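PDB 4QDG: putative adhesin from Bacteroides thetaiotaomicron, which probably serves as an outer-membrane lipoprotein of the FimB/Mfa2 family that anchors pili and contributes to cell adhesion. Local coordinates for residues F78-G83 against V144-N149; G82-N87 against H124-G129. One frame throughout, in Å; residues are numbered along the deposited sequence.

Interaction 1: residues F78-G83 against V144-N149; sequences FVAYGG and VEMMKN
M146, A80 and V144 carry this contact, in which two strands that are not direct neighbours touch through side chains rather than backbone. Strand 127-137 runs between them, and the place where they meet lies over G129, whose lack of a side chain lets V144 and M146 rest against its backbone as they reach for A80. The methyl CB of A80 is the meeting point: V144 CG1 comes to it at 3.8 Å, and M146 CE also approaches CB of A80 to 3.8 Å. V144 offers the branch that lies anti to its own backbone N (chi1 -175°).

M146, modelled as selenomethionine, reaches farther. Its chain bends at the last torsion (chi3 82°), which carries CE beyond A80 onto the backbone that follows. There the terminal methyl lies 3.6 Å from A80 O and 3.5 Å from G82 N, while SE remains 4.1 Å from A80 CB. G82 presents only backbone to it. Around them, F19 of strand 15-20 packs on both A80 and V144, L131 touches V144, and Y127 lies against M146, so the three residues belong to a larger buried apolar layer. The contact lies within the range of a family assigned to the transthyretin clan.

What joins the segments is therefore van der Waals contact alone. The polar backbone atoms under CE do not depend on it: A80 and G82 are hydrogen-bonded to G129 and Y127 of the middle strand. The chemistry thus implies two separate kinds of attachment, with the middle strand making the backbone bonds and small or flexible apolar side chains meeting over it by dispersion.

Interaction 2: residues G82-N87 against H124-G129; sequences GGLACN and HGLYWG. With MG (magnesium ion), chain C.
C86 and H124 meet through a magnesium ion. SG of C86 binds it at 2.1 Å and NE2 of H124 at 2.2 Å, the two ligands subtending about 102° at the metal. In H124 chi1 (-175°) places CG anti to the backbone N, and NE2 of the ring meets the ion. The cysteine sulfur is oblique to that ring, neither over its face nor at its edge, whereas G83 O lies at the ring edge, in plane, 3.6 Å from CD2 of H124. D36 and C37 complete the site, giving an ion modelled as magnesium an unusually sulfur-rich set of ligands.

A water molecule donates to G83 O and to H124 O, bridging the two backbones. S89 OG is a further partner of G83 O.

Beyond this the two segments come together as a short β pairing. G82 and Y127 form an antiparallel hydrogen-bonded pair, with G82 N to Y127 O at 2.9 Å and Y127 N to G82 O at 2.8 Å, both nearly straight. CB of Y127 stands 3.9 Å from G82 CA, a spacing that leaves no room for a side chain on G82, and the tyrosine ring turns its edge to G82 O. The backbones stay in contact at G83, whose CA makes a CH...O contact of 3.4 Å with G125 O. L126 leans the other way, its CD1 reaching L84 CG at 4.2 Å.

The pairing marks the end of strand 75-82 beside the start of strand 127-137. Strand 140-159 flanks the latter on its other edge, strand 91-94 packs on L84 and L126 through F91, and strand 38-44 adds T39 against L84 and A85.

How the interactions relate
Following the chain, strand 75-82 leads through G82 and G83, shared by both interactions, into the loop with C86. The chain then passes through strands 91-94 and 107-110 and helix 113-116 before H124-G129 returns to close interaction 2. It runs on along strand 127-137, turns, and comes back as strand 140-159, whose residues V144-N149 close the wider excursion of interaction 1. Interaction 2 is thus nested inside interaction 1. Strand 127-137 sits between the other two, and probable hydrogen bonds from N149 N to L126 O and from M147 N to W128 O join the contacts directly. Together they link three adjacent strands to the metal-bearing loop at one end.

Interaction 1: residues F78-G83 against V144-N149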
ATOM      1  N   PHE A  78      16.347 -14.676   1.092  1.00 26.05           N
ATOM      2  CA  PHE A  78      15.052 -14.893   0.458  1.00 25.22           C
ATOM      3  C   PHE A  78      14.256 -13.622   0.346  1.00 29.45           C
ATOM      4  O   PHE A  78      14.198 -12.861   1.303  1.00 31.42           O
ATOM      5  CB  PHE A  78      14.244 -15.910   1.271  1.00 25.91           C
ATOM      6  CG  PHE A  78      14.929 -17.241   1.409  1.00 27.37           C
ATOM      7  CD1 PHE A  78      14.794 -18.218   0.420  1.00 28.46           C
ATOM      8  CD2 PHE A  78      15.682 -17.536   2.542  1.00 27.85           C
ATOM      9  CE1 PHE A  78      15.423 -19.459   0.554  1.00 30.06           C
ATOM     10  CE2 PHE A  78      16.288 -18.785   2.684  1.00 31.30           C
ATOM     11  CZ  PHE A  78      16.162 -19.736   1.685  1.00 29.96           C
ATOM     12  N   VAL A  79      13.625 -13.395  -0.800  1.00 25.08           N
ATOM     13  CA  VAL A  79      12.783 -12.224  -1.007  1.00 23.77           C
ATOM     14  C   VAL A  79      11.409 -12.719  -1.359  1.00 27.67           C
ATOM     15  O   VAL A  79      11.277 -13.545  -2.252  1.00 27.80           O
ATOM     16  CB  VAL A  79      13.355 -11.210  -2.057  1.00 27.87           C
ATOM     17  CG1 VAL A  79      12.444  -9.995  -2.189  1.00 26.69           C
ATOM     18  CG2 VAL A  79      14.768 -10.758  -1.681  1.00 27.67           C
ATOM     19  N   ALA A  80      10.385 -12.244  -0.639  1.00 27.29           N
ATOM     20  CA  ALA A  80       8.989 -12.617  -0.911  1.00 28.23           C
ATOM     21  C   ALA A  80       8.185 -11.436  -1.398  1.00 31.22           C
ATOM     22  O   ALA A  80       8.337 -10.306  -0.901  1.00 27.50           O
ATOM     23  CB  ALA A  80       8.321 -13.194   0.332  1.00 28.59           C
ATOM     24  N   TYR A  81       7.325 -11.711  -2.393  1.00 30.08           N
ATOM     25  CA  TYR A  81       6.380 -10.731  -2.911  1.00 30.11           C
ATOM     26  C   TYR A  81       5.018 -11.310  -2.884  1.00 35.38           C
ATOM     27  O   TYR A  81       4.851 -12.471  -3.235  1.00 36.93           O
ATOM     28  CB  TYR A  81       6.697 -10.274  -4.341  1.00 30.71           C
ATOM     29  CG  TYR A  81       7.894  -9.361  -4.467  1.00 31.38           C
ATOM     30  CD1 TYR A  81       7.782  -7.993  -4.239  1.00 32.54           C
ATOM     31  CD2 TYR A  81       9.125  -9.852  -4.866  1.00 32.60           C
ATOM     32  CE1 TYR A  81       8.879  -7.144  -4.383  1.00 32.74           C
ATOM     33  CE2 TYR A  81      10.221  -9.011  -5.037  1.00 33.70           C
ATOM     34  CZ  TYR A  81      10.092  -7.656  -4.802  1.00 38.78           C
ATOM     35  OH  TYR A  81      11.186  -6.851  -4.962  1.00 38.08           O
ATOM     36  N   GLY A  82       4.055 -10.498  -2.480  1.00 30.79           N
ATOM     37  CA  GLY A  82       2.646 -10.841  -2.511  1.00 30.30           C
ATOM     38  C   GLY A  82       1.963  -9.935  -3.515  1.00 34.10           C
ATOM     39  O   GLY A  82       2.260  -8.742  -3.568  1.00 31.71           O
ATOM     40  N   GLY A  83       1.093 -10.494  -4.351  1.00 33.54           N
ATOM     41  CA  GLY A  83       0.356  -9.704  -5.330  1.00 34.50           C
ATOM     42  C   GLY A  83       1.036  -9.435  -6.654  1.00 43.39           C
ATOM     43  O   GLY A  83       0.603  -8.550  -7.389  1.00 44.33           O
ATOM     44  N   VAL A 144       9.249 -15.103   7.059  1.00 27.12           N
ATOM     45  CA  VAL A 144       9.355 -13.919   6.220  1.00 26.40           C
ATOM     46  C   VAL A 144       8.219 -13.009   6.636  1.00 31.79           C
ATOM     47  O   VAL A 144       7.043 -13.329   6.417  1.00 31.93           O
ATOM     48  CB  VAL A 144       9.348 -14.201   4.702  1.00 30.05           C
ATOM     49  CG1 VAL A 144       9.596 -12.899   3.936  1.00 29.54           C
ATOM     50  CG2 VAL A 144      10.382 -15.278   4.326  1.00 29.66           C
ATOM     51  N   GLU A 145       8.585 -11.924   7.316  1.00 28.97           N
ATOM     52  CA  GLU A 145       7.666 -10.929   7.825  1.00 30.75           C
ATOM     53  C   GLU A 145       7.431  -9.912   6.728  1.00 35.02           C
ATOM     54  O   GLU A 145       8.370  -9.280   6.240  1.00 34.17           O
ATOM     55  CB  GLU A 145       8.220 -10.288   9.105  1.00 32.46           C
ATOM     56  CG  GLU A 145       8.638 -11.311  10.146  1.00 43.41           C
ATOM     57  CD  GLU A 145       8.961 -10.736  11.510  1.00 67.83           C
ATOM     58  OE1 GLU A 145       8.346  -9.712  11.891  1.00 56.39           O
ATOM     59  OE2 GLU A 145       9.774 -11.364  12.229  1.00 68.27           O
HETATM   60  N   MSE A 146       6.178  -9.811   6.283  1.00 30.79           N
HETATM   61  CA  MSE A 146       5.863  -8.964   5.153  1.00 29.27           C
HETATM   62  C   MSE A 146       5.087  -7.695   5.488  1.00 32.56           C
HETATM   63  O   MSE A 146       4.414  -7.610   6.521  1.00 30.08           O
HETATM   64  CB  MSE A 146       5.123  -9.783   4.123  1.00 30.80           C
HETATM   65  CG  MSE A 146       6.009 -10.917   3.619  1.00 37.60           C
HETATM   66 SE   MSE A 146       5.058 -12.020   2.451  0.75 45.93          SE
HETATM   67  CE  MSE A 146       5.241 -10.940   0.817  1.00 41.90           C
HETATM   68  N   MSE A 147       5.226  -6.693   4.594  1.00 28.03           N
HETATM   69  CA  MSE A 147       4.516  -5.431   4.719  1.00 27.87           C
HETATM   70  C   MSE A 147       3.684  -5.179   3.479  1.00 30.93           C
HETATM   71  O   MSE A 147       3.957  -5.768   2.454  1.00 30.80           O
HETATM   72  CB  MSE A 147       5.451  -4.255   5.007  1.00 29.03           C
HETATM   73  CG  MSE A 147       6.417  -3.913   3.878  1.00 35.53           C
HETATM   74 SE   MSE A 147       7.088  -2.107   4.135  0.75 43.46          SE
HETATM   75  CE  MSE A 147       5.768  -1.281   3.208  1.00 40.43           C
ATOM     76  N   LYS A 148       2.654  -4.328   3.598  1.00 27.87           N
ATOM     77  CA  LYS A 148       1.751  -3.964   2.510  1.00 26.33           C
ATOM     78  C   LYS A 148       2.225  -2.621   1.915  1.00 27.77           C
ATOM     79  O   LYS A 148       2.458  -1.670   2.659  1.00 26.53           O
ATOM     80  CB  LYS A 148       0.315  -3.886   3.066  1.00 27.07           C
ATOM     81  CG  LYS A 148      -0.758  -3.619   2.027  1.00 28.20           C
ATOM     82  CD  LYS A 148      -2.126  -3.720   2.639  1.00 32.38           C
ATOM     83  CE  LYS A 148      -3.226  -3.400   1.659  1.00 38.09           C
ATOM     84  NZ  LYS A 148      -4.530  -3.265   2.377  1.00 34.61           N
ATOM     85  N   ASN A 149       2.393  -2.556   0.594  1.00 24.89           N
ATOM     86  CA  ASN A 149       2.877  -1.350  -0.104  1.00 25.95           C
ATOM     87  C   ASN A 149       1.758  -0.477  -0.658  1.00 30.27           C
ATOM     88  O   ASN A 149       2.030   0.664  -1.022  1.00 28.88           O
ATOM     89  CB  ASN A 149       3.794  -1.730  -1.291  1.00 25.34           C
ATOM     90  CG  ASN A 149       5.134  -2.291  -0.889  1.00 38.00           C
ATOM     91  OD1 ASN A 149       5.667  -1.989   0.167  1.00 27.22           O
ATOM     92  ND2 ASN A 149       5.751  -3.046  -1.773  1.00 29.30           N
TER

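Interaction 2: residues G82-N87 against H124-G129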
ATOM      1  N   GLY A  82       4.055 -10.498  -2.480  1.00 30.79           N
ATOM      2  CA  GLY A  82       2.646 -10.841  -2.511  1.00 30.30           C
ATOM      3  C   GLY A  82       1.963  -9.935  -3.515  1.00 34.10           C
ATOM      4  O   GLY A  82       2.260  -8.742  -3.568  1.00 31.71           O
ATOM      5  N   GLY A  83       1.093 -10.494  -4.351  1.00 33.54           N
ATOM      6  CA  GLY A  83       0.356  -9.704  -5.330  1.00 34.50           C
ATOM      7  C   GLY A  83       1.036  -9.435  -6.654  1.00 43.39           C
ATOM      8  O   GLY A  83       0.603  -8.550  -7.389  1.00 44.33           O
ATOM      9  N   LEU A  84       2.102 -10.181  -6.962  1.00 42.52           N
ATOM     10  CA  LEU A  84       2.856 -10.075  -8.214  1.00 44.30           C
ATOM     11  C   LEU A  84       2.531 -11.200  -9.188  1.00 51.89           C
ATOM     12  O   LEU A  84       2.639 -10.991 -10.386  1.00 51.94           O
ATOM     13  CB  LEU A  84       4.370 -10.129  -7.933  1.00 43.76           C
ATOM     14  CG  LEU A  84       5.190  -8.862  -7.896  1.00 47.50           C
ATOM     15  CD1 LEU A  84       6.631  -9.185  -8.097  1.00 47.45           C
ATOM     16  CD2 LEU A  84       4.818  -7.922  -8.987  1.00 50.54           C
ATOM     17  N   ALA A  85       2.199 -12.401  -8.667  1.00 53.23           N
ATOM     18  CA  ALA A  85       2.014 -13.649  -9.419  1.00 56.13           C
ATOM     19  C   ALA A  85       0.660 -13.839 -10.102  1.00 62.78           C
ATOM     20  O   ALA A  85       0.656 -14.277 -11.251  1.00 62.74           O
ATOM     21  CB  ALA A  85       2.275 -14.845  -8.514  1.00 56.99           C
ATOM     22  N   CYS A  86      -0.471 -13.596  -9.412  1.00 61.77           N
ATOM     23  CA  CYS A  86      -1.783 -13.854 -10.031  1.00 64.08           C
ATOM     24  C   CYS A  86      -2.121 -12.839 -11.145  1.00 67.67           C
ATOM     25  O   CYS A  86      -1.426 -11.834 -11.306  1.00 66.21           O
ATOM     26  CB  CYS A  86      -2.900 -13.951  -8.991  1.00 64.80           C
ATOM     27  SG  CYS A  86      -3.460 -12.366  -8.323  1.00 67.86           S
ATOM     28  N   ASN A  87      -3.163 -13.155 -11.941  1.00 65.25           N
ATOM     29  CA  ASN A  87      -3.639 -12.345 -13.070  1.00 65.39           C
ATOM     30  C   ASN A  87      -4.248 -10.993 -12.620  1.00 65.72           C
ATOM     31  O   ASN A  87      -4.323 -10.069 -13.435  1.00 65.68           O
ATOM     32  CB  ASN A  87      -4.657 -13.141 -13.918  1.00 70.68           C
ATOM     33  CG  ASN A  87      -5.822 -13.741 -13.151  1.00100.59           C
ATOM     34  OD1 ASN A  87      -5.661 -14.606 -12.282  1.00 99.30           O
ATOM     35  ND2 ASN A  87      -7.032 -13.337 -13.499  1.00 91.96           N
ATOM     36  N   HIS A 124      -4.421  -3.922  -6.844  1.00 35.67           N
ATOM     37  CA  HIS A 124      -4.306  -5.217  -6.167  1.00 36.97           C
ATOM     38  C   HIS A 124      -3.166  -5.080  -5.143  1.00 35.81           C
ATOM     39  O   HIS A 124      -2.108  -4.548  -5.476  1.00 34.00           O
ATOM     40  CB  HIS A 124      -4.031  -6.318  -7.218  1.00 40.12           C
ATOM     41  CG  HIS A 124      -3.992  -7.734  -6.699  1.00 46.24           C
ATOM     42  ND1 HIS A 124      -5.125  -8.354  -6.173  1.00 49.41           N
ATOM     43  CD2 HIS A 124      -2.988  -8.648  -6.751  1.00 48.85           C
ATOM     44  CE1 HIS A 124      -4.747  -9.587  -5.862  1.00 48.93           C
ATOM     45  NE2 HIS A 124      -3.476  -9.810  -6.196  1.00 49.08           N
ATOM     46  N   GLY A 125      -3.406  -5.514  -3.911  1.00 31.14           N
ATOM     47  CA  GLY A 125      -2.431  -5.455  -2.824  1.00 30.13           C
ATOM     48  C   GLY A 125      -1.041  -5.915  -3.215  1.00 33.53           C
ATOM     49  O   GLY A 125      -0.891  -6.914  -3.924  1.00 33.73           O
ATOM     50  N   LEU A 126      -0.024  -5.133  -2.829  1.00 29.52           N
ATOM     51  CA  LEU A 126       1.374  -5.474  -3.076  1.00 28.54           C
ATOM     52  C   LEU A 126       2.036  -5.650  -1.727  1.00 29.75           C
ATOM     53  O   LEU A 126       1.927  -4.778  -0.868  1.00 27.60           O
ATOM     54  CB  LEU A 126       2.103  -4.429  -3.956  1.00 27.71           C
ATOM     55  CG  LEU A 126       3.572  -4.750  -4.277  1.00 30.87           C
ATOM     56  CD1 LEU A 126       3.673  -5.957  -5.221  1.00 31.25           C
ATOM     57  CD2 LEU A 126       4.283  -3.536  -4.852  1.00 33.84           C
ATOM     58  N   TYR A 127       2.647  -6.819  -1.514  1.00 27.13           N
ATOM     59  CA  TYR A 127       3.291  -7.179  -0.250  1.00 25.43           C
ATOM     60  C   TYR A 127       4.748  -7.524  -0.477  1.00 30.90           C
ATOM     61  O   TYR A 127       5.124  -7.962  -1.560  1.00 29.54           O
ATOM     62  CB  TYR A 127       2.545  -8.335   0.446  1.00 25.88           C
ATOM     63  CG  TYR A 127       1.098  -8.012   0.759  1.00 25.62           C
ATOM     64  CD1 TYR A 127       0.109  -8.135  -0.214  1.00 26.35           C
ATOM     65  CD2 TYR A 127       0.714  -7.597   2.030  1.00 26.20           C
ATOM     66  CE1 TYR A 127      -1.221  -7.811   0.057  1.00 27.73           C
ATOM     67  CE2 TYR A 127      -0.629  -7.335   2.332  1.00 26.51           C
ATOM     68  CZ  TYR A 127      -1.589  -7.420   1.334  1.00 35.27           C
ATOM     69  OH  TYR A 127      -2.913  -7.141   1.600  1.00 37.17           O
ATOM     70  N   TRP A 128       5.586  -7.239   0.524  1.00 29.30           N
ATOM     71  CA  TRP A 128       7.022  -7.471   0.440  1.00 29.82           C
ATOM     72  C   TRP A 128       7.607  -7.797   1.796  1.00 32.31           C
ATOM     73  O   TRP A 128       7.215  -7.219   2.797  1.00 31.68           O
ATOM     74  CB  TRP A 128       7.738  -6.230  -0.150  1.00 28.70           C
ATOM     75  CG  TRP A 128       9.228  -6.353  -0.209  1.00 29.61           C
ATOM     76  CD1 TRP A 128       9.965  -6.910  -1.214  1.00 33.16           C
ATOM     77  CD2 TRP A 128      10.159  -5.977   0.812  1.00 28.97           C
ATOM     78  NE1 TRP A 128      11.300  -6.878  -0.894  1.00 32.09           N
ATOM     79  CE2 TRP A 128      11.448  -6.303   0.341  1.00 33.28           C
ATOM     80  CE3 TRP A 128      10.032  -5.361   2.067  1.00 29.30           C
ATOM     81  CZ2 TRP A 128      12.599  -6.027   1.078  1.00 33.14           C
ATOM     82  CZ3 TRP A 128      11.179  -5.095   2.799  1.00 30.68           C
ATOM     83  CH2 TRP A 128      12.442  -5.423   2.305  1.00 31.77           C
ATOM     84  N   GLY A 129       8.608  -8.665   1.778  1.00 28.70           N
ATOM     85  CA  GLY A 129       9.412  -9.045   2.927  1.00 27.65           C
ATOM     86  C   GLY A 129      10.662  -9.768   2.468  1.00 32.00           C
ATOM     87  O   GLY A 129      10.715 -10.279   1.347  1.00 28.79           O
TER
HETATM   88 MG    MG C 401      -2.960 -11.930  -6.334  1.00 35.38          MG
HETATM   89  O   HOH W   1      -0.590  -6.025  -7.380  1.00 37.42           O